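Local coordinates for protein endoglucanase (Mytilus edulis, PDB 1WC2) that hydrolyses internal beta-1,4-glucosidic linkages in cellulose and related beta-glucans and also shows expansin activity, at residues Gly87-Arg90 and Glu91-Lys95. Numbering follows the deposited sequence.
Sequences GPVR and EGLSK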
ATOM      1  N   GLY A  87       3.803  -0.180  16.220  1.00  9.21           N
ATOM      2  CA  GLY A  87       3.442   0.326  17.534  1.00 10.35           C
ATOM      3  C   GLY A  87       2.010   0.798  17.622  1.00 11.01           C
ATOM      4  O   GLY A  87       1.278   0.780  16.624  1.00 10.81           O
ATOM      5  N   PRO A  88       1.608   1.204  18.832  1.00 12.30           N
ATOM      6  CA  PRO A  88       0.216   1.589  19.106  1.00 12.56           C
ATOM      7  C   PRO A  88      -0.293   2.769  18.275  1.00 12.19           C
ATOM      8  O   PRO A  88       0.468   3.678  17.942  1.00 11.69           O
ATOM      9  CB  PRO A  88       0.225   1.945  20.607  1.00 13.58           C
ATOM     10  CG  PRO A  88       1.470   1.465  21.168  1.00 14.39           C
ATOM     11  CD  PRO A  88       2.438   1.255  20.052  1.00 12.94           C
ATOM     12  N   VAL A  89      -1.587   2.731  17.959  1.00 12.14           N
ATOM     13  CA  VAL A  89      -2.276   3.801  17.249  1.00 12.13           C
ATOM     14  C   VAL A  89      -3.764   3.812  17.627  1.00 11.72           C
ATOM     15  O   VAL A  89      -4.323   2.775  17.972  1.00 11.98           O
ATOM     16  CB  VAL A  89      -2.113   3.619  15.718  1.00 12.27           C
ATOM     17  CG1 VAL A  89      -2.822   2.359  15.241  1.00 12.97           C
ATOM     18  CG2 VAL A  89      -2.596   4.839  14.955  1.00 13.29           C
ATOM     19  N   ARG A  90      -4.406   4.974  17.553  1.00 11.92           N
ATOM     20  CA  ARG A  90      -5.854   5.050  17.752  1.00 12.58           C
ATOM     21  C   ARG A  90      -6.575   4.208  16.697  1.00 11.89           C
ATOM     22  O   ARG A  90      -6.182   4.225  15.540  1.00 11.35           O
ATOM     23  CB  ARG A  90      -6.344   6.498  17.678  1.00 13.92           C
ATOM     24  CG  ARG A  90      -7.812   6.638  18.043  1.00 18.16           C
ATOM     25  CD  ARG A  90      -8.153   7.906  18.782  1.00 22.26           C
ATOM     26  NE  ARG A  90      -8.031   9.037  17.875  1.00 24.57           N
ATOM     27  CZ  ARG A  90      -7.092   9.976  17.929  1.00 26.38           C
ATOM     28  NH1 ARG A  90      -6.148   9.973  18.873  1.00 27.29           N
ATOM     29  NH2 ARG A  90      -7.106  10.942  17.022  1.00 26.92           N
ATOM     30  N   GLU A  91      -7.612   3.476  17.107  1.00 11.03           N
ATOM     31  CA  GLU A  91      -8.451   2.710  16.184  1.00 10.53           C
ATOM     32  C   GLU A  91      -9.344   3.664  15.412  1.00 10.23           C
ATOM     33  O   GLU A  91      -9.828   4.656  15.967  1.00 11.68           O
ATOM     34  CB  GLU A  91      -9.323   1.686  16.930  1.00 10.55           C
ATOM     35  CG  GLU A  91     -10.279   0.926  16.013  1.00 10.91           C
ATOM     36  CD  GLU A  91     -10.962  -0.278  16.628  1.00 11.79           C
ATOM     37  OE1 GLU A  91     -10.878  -0.482  17.857  1.00 12.06           O
ATOM     38  OE2 GLU A  91     -11.592  -1.032  15.843  1.00 12.75           O
ATOM     39  N   GLY A  92      -9.568   3.362  14.138  1.00  9.71           N
ATOM     40  CA  GLY A  92     -10.538   4.070  13.326  1.00 10.15           C
ATOM     41  C   GLY A  92     -10.002   5.239  12.531  1.00 10.48           C
ATOM     42  O   GLY A  92     -10.787   5.938  11.881  1.00 12.20           O
ATOM     43  N   LEU A  93      -8.693   5.463  12.568  1.00 10.30           N
ATOM     44  CA  LEU A  93      -8.061   6.454  11.708  1.00 10.45           C
ATOM     45  C   LEU A  93      -8.016   5.899  10.291  1.00  9.56           C
ATOM     46  O   LEU A  93      -7.857   4.690  10.095  1.00  9.57           O
ATOM     47  CB  LEU A  93      -6.646   6.762  12.169  1.00 10.76           C
ATOM     48  CG  LEU A  93      -6.498   7.322  13.589  1.00 12.59           C
ATOM     49  CD1 LEU A  93      -5.033   7.496  13.913  1.00 13.61           C
ATOM     50  CD2 LEU A  93      -7.226   8.638  13.732  1.00 13.64           C
ATOM     51  N   SER A  94      -8.129   6.772   9.299  1.00  9.68           N
ATOM     52  CA  SER A  94      -8.139   6.304   7.919  1.00  9.56           C
ATOM     53  C   SER A  94      -7.599   7.301   6.904  0.50  9.19           C
ATOM     54  O   SER A  94      -7.932   8.495   6.948  0.50  9.90           O
ATOM     55  CB  SER A  94      -9.551   5.896   7.495  0.50  9.97           C
ATOM     56  OG  SER A  94     -10.382   7.028   7.324  0.50 11.02           O
ATOM     57  N   LYS A  95      -6.817   6.774   5.962  1.00  8.41           N
ATOM     58  CA  LYS A  95      -6.322   7.528   4.819  1.00  7.97           C
ATOM     59  C   LYS A  95      -6.336   6.594   3.605  1.00  7.43           C
ATOM     60  O   LYS A  95      -6.350   5.363   3.757  1.00  7.33           O
ATOM     61  CB  LYS A  95      -4.888   8.040   5.046  1.00  8.73           C
ATOM     62  CG  LYS A  95      -4.729   9.152   6.087  1.00  9.37           C
ATOM     63  CD  LYS A  95      -5.451  10.432   5.705  1.00 10.06           C
ATOM     64  CE  LYS A  95      -5.153  11.569   6.682  1.00 10.83           C
ATOM     65  NZ  LYS A  95      -5.990  12.769   6.425  1.00 11.84           N
TER
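The carbonyl oxygen of R90 and the amide nitrogen of L93 are joined through a single hydroxyl, OG1 of T77, which takes a hydrogen bond from L93 N and gives one to R90 O. These two backbone groups bound an open type II beta turn, R90-E91-G92-L93, on the surface of the double-psi beta barrel, just where the chain enters strand 94-100. R90 O and L93 N are 4.1 Å apart, with no direct bond between them, and a side chain from the adjacent strand 72-78 bridges the gap: a worked example of a turn closed from outside. At the third position, G92 has a phi of 93°, where a CB would collide with the carbonyl oxygen of E91, which favours glycine.

Inside the bend, L93 points its branched end back at the incoming chain. Its CG rests 3.7 Å from R90 O, while CD1 meets V89 CG2 at 3.8 Å, and both residues also pack on W145. The other branch, CD2, lies 4.0 Å from R90 NH2, obliquely to the guanidinium plane. Replacing L93 with an alanine would probably leave V89 CG2 without its leucine partner, open a gap over W145 and let the arginine end swing more freely. E91 faces the other way, its chain extended with CG anti to the backbone N (chi1 176°), and its carboxylate is held by Y11 OH and by a salt bridge to K3. R90 starts out the same way (chi1 -173°), which lays its CG 3.3 Å from E91 N, but its chain then bends at chi2 and chi3.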